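Local coordinates for protein cucumber peeling cupredoxin (Cucumis sativus, PDB 1JER) that binds a single copper ion in a blue-copper (cupredoxin) fold and probably serves in electron transfer, at residues G13-P17 / A46-H50; F58-F63 / C96-L102. One frame throughout, in Å; residues are numbered along the deposited sequence.

How the contacts relate
Contact 1 (13-17 with 46-50) and contact 2 (58-63 with 96-102) follow one another along the chain, the first closing before the second opens, and their centres lie about 11 Å apart. Copper joins them: His47 of contact 1 and Gln100 of contact 2 are both ligands, with ND1 of His47 3.1 Å from OE1 of Gln100. They also touch directly, CD1 of Trp14 lying 3.4 Å from NE2 of Gln100. Contact 1 packs two loops, the later one leading into strand 50-52; contact 2 ties helix 55-60 to the start of strand 101-107, in the same sheet. Together they hold two of the four copper ligands within one cupredoxin domain.

Contact 1: G13-P17 / A46-H50; sequences GWSVP and AHNVH. With CU (copper (II) ion), chain B.
The imidazole of His47 has CA of Ser15 over one face, 4.3 Å from the ring centroid and 26° off the normal, while the indole of Trp14 receives the carbonyl oxygen of Asn48 at its edge. Obliquely to the same indole lies Val49, whose CG2 comes 3.6 Å from NE1. This is the copper site of a cupredoxin, seen where two loops meet: His47 ND1 binds the copper ion at 2.0 Å, and Cys90, His95 and Gln100 complete the site.

The polar link between the loops is the bond from Trp14 NE1 to Asn48 O, 2.9 Å long and nearly straight, with an N-H...O angle of 170°. The acceptor sits in the indole plane, so the N-H points squarely at it; seen from the carbonyl, however, the donor stands above the peptide plane. The bond thus fixes the indole against the backbone immediately following the histidine ligand. With CG anti to the backbone N (chi1 -173°), Trp14 sends its ring across toward 46-50, and its NE1 edge meets Asn48 O.

ND1 of the imidazole points to the metal, while residues of 13-17 gather over one face and around CD2 and CE1. Trp14 O approaches CD2 obliquely, and Val16, its side chain crossing that of His47 at about a right angle, brings CG2 near CE1. Contacts from three successive residues would probably restrict tilting of the ligand ring. Beyond the two loops, Phe40 meets the indole edge-to-face, and Tyr23 OH hydrogen-bonds to Gly13 O and Ser15 N, bracing the backbone around Trp14. Over the covered face of the imidazole, Ser15 CA comes 3.9 Å from His47 NE2 and Ser15 CB 4.1 Å from it.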
loop_
_atom_site.group_PDB
_atom_site.type_symbol
_atom_site.label_atom_id
_atom_site.label_comp_id
_atom_site.label_asym_id
_atom_site.label_seq_id
_atom_site.Cartn_x
_atom_site.Cartn_y
_atom_site.Cartn_z
ATOM N N GLY A 13 -16.708 3.942 -3.152
ATOM C CA GLY A 13 -15.373 4.519 -3.287
ATOM C C GLY A 13 -15.215 5.731 -2.397
ATOM O O GLY A 13 -15.981 5.944 -1.461
ATOM N N TRP A 14 -14.179 6.520 -2.678
ATOM C CA TRP A 14 -13.812 7.658 -1.830
ATOM C C TRP A 14 -14.270 8.952 -2.537
ATOM O O TRP A 14 -13.711 9.282 -3.579
ATOM C CB TRP A 14 -12.281 7.666 -1.770
ATOM C CG TRP A 14 -11.613 8.617 -0.842
ATOM C CD1 TRP A 14 -10.544 9.421 -1.238
ATOM C CD2 TRP A 14 -11.801 8.878 0.543
ATOM N NE1 TRP A 14 -10.118 10.166 -0.160
ATOM C CE2 TRP A 14 -10.857 9.861 0.941
ATOM C CE3 TRP A 14 -12.702 8.404 1.517
ATOM C CZ2 TRP A 14 -10.753 10.369 2.223
ATOM C CZ3 TRP A 14 -12.589 8.924 2.815
ATOM C CH2 TRP A 14 -11.642 9.885 3.171
ATOM N N SER A 15 -15.303 9.581 -2.016
ATOM C CA SER A 15 -15.765 10.843 -2.678
ATOM C C SER A 15 -16.465 11.666 -1.635
ATOM O O SER A 15 -16.545 11.257 -0.446
ATOM C CB SER A 15 -16.630 10.571 -3.889
ATOM O OG SER A 15 -17.807 9.869 -3.575
ATOM N N VAL A 16 -16.970 12.834 -1.984
ATOM C CA VAL A 16 -17.727 13.583 -0.963
ATOM C C VAL A 16 -19.126 12.990 -0.897
ATOM O O VAL A 16 -19.853 12.935 -1.884
ATOM C CB VAL A 16 -17.862 15.069 -1.460
ATOM C CG1 VAL A 16 -18.682 15.845 -0.450
ATOM C CG2 VAL A 16 -16.437 15.628 -1.552
ATOM N N PRO A 17 -19.531 12.534 0.279
ATOM C CA PRO A 17 -20.774 11.770 0.370
ATOM C C PRO A 17 -22.009 12.685 0.449
ATOM O O PRO A 17 -21.879 13.865 0.756
ATOM C CB PRO A 17 -20.613 11.060 1.732
ATOM C CG PRO A 17 -19.870 12.075 2.558
ATOM C CD PRO A 17 -18.890 12.737 1.606
ATOM N N ALA A 46 -9.084 14.337 -8.587
ATOM C CA ALA A 46 -10.222 14.971 -7.928
ATOM C C ALA A 46 -10.121 14.968 -6.402
ATOM O O ALA A 46 -10.712 15.786 -5.713
ATOM C CB ALA A 46 -11.512 14.214 -8.304
ATOM N N HIS A 47 -9.423 13.975 -5.853
ATOM C CA HIS A 47 -9.357 13.961 -4.338
ATOM C C HIS A 47 -7.940 13.511 -3.979
ATOM O O HIS A 47 -7.104 13.246 -4.828
ATOM C CB HIS A 47 -10.309 12.763 -3.890
ATOM C CG HIS A 47 -11.732 13.070 -4.222
ATOM N ND1 HIS A 47 -12.439 14.049 -3.559
ATOM C CD2 HIS A 47 -12.560 12.573 -5.196
ATOM C CE1 HIS A 47 -13.672 14.124 -4.079
ATOM N NE2 HIS A 47 -13.765 13.242 -5.055
ATOM N N ASN A 48 -7.706 13.319 -2.680
ATOM C CA ASN A 48 -6.427 12.730 -2.273
ATOM C C ASN A 48 -6.697 12.003 -0.938
ATOM O O ASN A 48 -7.874 11.971 -0.513
ATOM C CB ASN A 48 -5.322 13.748 -2.144
ATOM C CG ASN A 48 -5.654 14.878 -1.188
ATOM O OD1 ASN A 48 -5.215 16.026 -1.388
ATOM N ND2 ASN A 48 -6.439 14.617 -0.203
ATOM N N VAL A 49 -5.652 11.409 -0.395
ATOM C CA VAL A 49 -5.791 10.702 0.878
ATOM C C VAL A 49 -4.600 11.096 1.765
ATOM O O VAL A 49 -3.466 10.939 1.354
ATOM C CB VAL A 49 -5.704 9.169 0.676
ATOM C CG1 VAL A 49 -5.909 8.539 2.090
ATOM C CG2 VAL A 49 -6.836 8.702 -0.238
ATOM N N HIS A 50 -4.935 11.622 2.944
ATOM C CA HIS A 50 -3.886 12.035 3.875
ATOM C C HIS A 50 -4.199 11.513 5.256
ATOM O O HIS A 50 -5.317 11.578 5.750
ATOM C CB HIS A 50 -3.863 13.590 3.895
ATOM C CG HIS A 50 -2.962 14.190 4.910
ATOM N ND1 HIS A 50 -1.595 14.093 4.883
ATOM C CD2 HIS A 50 -3.248 14.959 6.006
ATOM C CE1 HIS A 50 -1.066 14.727 5.916
ATOM N NE2 HIS A 50 -2.049 15.261 6.611
HETATM CU CU CU B . -11.867 15.063 -1.982
#

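Contact 2: F58-F63 / C96-L102; sequences FDACNF and CSNGQKL. With CU (copper (II) ion), chain B.
A Schellman motif ends helix 55-60 at Cys61, and there the disulfide to Cys96 pins the helix end to the copper-ligand loop. The sulfurs SG of Cys61 and SG of Cys96 are bonded at 2.0 Å with chi3 -81°. Phe63 turns its ring edge to this bridge, CZ lying 3.7 Å from CB of Cys96.

Lys101 supplies the second tie. Its chain, bent at chi3 (-49°), passes over one face of the Phe58 ring, with CE 3.8 Å from the centroid in a CH-pi contact and NZ placed for a cation-pi interaction, 13° off the normal. NZ then donates to Phe58 O at 2.8 Å. That oxygen also accepts from Cys61 N, the two donors arriving from opposite faces of the carbonyl plane. A water bridges NZ to OD1 of Asp59, whose OD2 is salt-bridged to Lys55.

A methionine in place of Lys101 would probably leave Phe58 O with its bond from Cys61 N but without the ammonium donor, the Phe58 ring without its cation, and the water without its partner on that side.

Next to Lys101, Gln100 carries OE1 to the copper at 2.2 Å. Phe58, Phe63, Cys96 and Lys101 all rest on Val89 of strand 84-89, while Leu102 faces the other way, toward helix 22-28 and strand 37-40.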
loop_
_atom_site.group_PDB
_atom_site.type_symbol
_atom_site.label_atom_id
_atom_site.label_comp_id
_atom_site.label_asym_id
_atom_site.label_seq_id
_atom_site.Cartn_x
_atom_site.Cartn_y
_atom_site.Cartn_z
ATOM N N PHE A 58 -8.135 16.162 12.864
ATOM C CA PHE A 58 -9.107 15.461 11.985
ATOM C C PHE A 58 -10.468 16.096 12.172
ATOM O O PHE A 58 -11.225 16.367 11.240
ATOM C CB PHE A 58 -9.185 14.002 12.561
ATOM C CG PHE A 58 -10.234 13.115 11.951
ATOM C CD1 PHE A 58 -10.058 12.621 10.644
ATOM C CD2 PHE A 58 -11.375 12.753 12.622
ATOM C CE1 PHE A 58 -11.001 11.776 10.098
ATOM C CE2 PHE A 58 -12.344 11.947 12.067
ATOM C CZ PHE A 58 -12.133 11.432 10.784
ATOM N N ASP A 59 -10.859 16.302 13.469
ATOM C CA ASP A 59 -12.184 16.850 13.703
ATOM C C ASP A 59 -12.330 18.239 13.083
ATOM O O ASP A 59 -13.362 18.640 12.558
ATOM C CB ASP A 59 -12.578 16.883 15.168
ATOM C CG ASP A 59 -12.933 15.539 15.785
ATOM O OD1 ASP A 59 -13.136 14.552 15.061
ATOM O OD2 ASP A 59 -13.016 15.463 17.048
ATOM N N ALA A 60 -11.259 19.017 13.177
ATOM C CA ALA A 60 -11.411 20.401 12.691
ATOM C C ALA A 60 -11.064 20.478 11.198
ATOM O O ALA A 60 -11.086 21.628 10.705
ATOM C CB ALA A 60 -10.327 21.238 13.433
ATOM N N CYS A 61 -10.677 19.400 10.554
ATOM C CA CYS A 61 -10.153 19.473 9.173
ATOM C C CYS A 61 -9.045 20.516 9.098
ATOM O O CYS A 61 -9.028 21.350 8.191
ATOM C CB CYS A 61 -11.212 19.725 8.130
ATOM S SG CYS A 61 -12.485 18.395 8.081
ATOM N N ASN A 62 -8.137 20.478 10.064
ATOM C CA ASN A 62 -7.042 21.478 10.103
ATOM C C ASN A 62 -5.787 20.836 9.560
ATOM O O ASN A 62 -5.286 19.854 10.088
ATOM C CB ASN A 62 -6.859 21.889 11.593
ATOM C CG ASN A 62 -5.768 22.961 11.683
ATOM O OD1 ASN A 62 -5.986 23.989 12.352
ATOM N ND2 ASN A 62 -4.648 22.722 11.057
ATOM N N PHE A 63 -5.305 21.320 8.395
ATOM C CA PHE A 63 -4.237 20.560 7.725
ATOM C C PHE A 63 -2.890 21.230 7.859
ATOM O O PHE A 63 -2.028 21.042 7.008
ATOM C CB PHE A 63 -4.574 20.566 6.185
ATOM C CG PHE A 63 -5.974 20.017 5.963
ATOM C CD1 PHE A 63 -6.417 18.942 6.725
ATOM C CD2 PHE A 63 -6.819 20.576 5.032
ATOM C CE1 PHE A 63 -7.700 18.453 6.517
ATOM C CE2 PHE A 63 -8.080 20.058 4.788
ATOM C CZ PHE A 63 -8.534 19.002 5.569
ATOM N N CYS A 96 -13.192 17.693 3.267
ATOM C CA CYS A 96 -13.190 17.113 4.642
ATOM C C CYS A 96 -14.329 17.687 5.432
ATOM O O CYS A 96 -15.093 16.994 6.108
ATOM C CB CYS A 96 -11.827 17.440 5.253
ATOM S SG CYS A 96 -11.596 16.959 6.973
ATOM N N SER A 97 -14.547 19.024 5.366
ATOM C CA SER A 97 -15.676 19.553 6.150
ATOM C C SER A 97 -17.029 18.988 5.701
ATOM O O SER A 97 -17.956 19.117 6.494
ATOM C CB SER A 97 -15.795 21.093 5.888
ATOM O OG SER A 97 -14.606 21.689 6.350
ATOM N N ASN A 98 -17.138 18.510 4.490
ATOM C CA ASN A 98 -18.342 17.963 3.914
ATOM C C ASN A 98 -18.450 16.470 4.112
ATOM O O ASN A 98 -19.317 15.771 3.602
ATOM C CB ASN A 98 -18.464 18.372 2.438
ATOM C CG ASN A 98 -18.981 19.831 2.380
ATOM O OD1 ASN A 98 -18.384 20.675 1.740
ATOM N ND2 ASN A 98 -20.055 20.076 3.115
ATOM N N GLY A 99 -17.565 15.917 4.986
ATOM C CA GLY A 99 -17.733 14.491 5.322
ATOM C C GLY A 99 -16.794 13.529 4.676
ATOM O O GLY A 99 -16.925 12.278 4.839
ATOM N N GLN A 100 -15.840 13.991 3.870
ATOM C CA GLN A 100 -14.918 13.038 3.242
ATOM C C GLN A 100 -13.732 12.844 4.209
ATOM O O GLN A 100 -12.655 13.389 4.031
ATOM C CB GLN A 100 -14.398 13.470 1.887
ATOM C CG GLN A 100 -13.652 12.397 1.138
ATOM C CD GLN A 100 -13.238 12.798 -0.265
ATOM O OE1 GLN A 100 -13.220 13.988 -0.605
ATOM N NE2 GLN A 100 -12.944 11.823 -1.103
ATOM N N LYS A 101 -14.019 12.049 5.233
ATOM C CA LYS A 101 -12.961 11.783 6.261
ATOM C C LYS A 101 -13.385 10.438 6.915
ATOM O O LYS A 101 -14.561 10.063 6.855
ATOM C CB LYS A 101 -13.066 12.902 7.324
ATOM C CG LYS A 101 -14.444 12.980 7.965
ATOM C CD LYS A 101 -14.662 14.317 8.653
ATOM C CE LYS A 101 -13.518 14.700 9.563
ATOM N NZ LYS A 101 -13.902 15.871 10.459
ATOM N N LEU A 102 -12.398 9.716 7.401
ATOM C CA LEU A 102 -12.689 8.328 7.873
ATOM C C LEU A 102 -11.798 8.075 9.100
ATOM O O LEU A 102 -10.637 8.401 9.124
ATOM C CB LEU A 102 -12.211 7.404 6.712
ATOM C CG LEU A 102 -12.122 5.912 7.141
ATOM C CD1 LEU A 102 -13.517 5.305 7.102
ATOM C CD2 LEU A 102 -11.222 5.170 6.130
HETATM CU CU CU B . -11.867 15.063 -1.982
HETATM O O HOH W 1 -15.244 14.874 12.804
#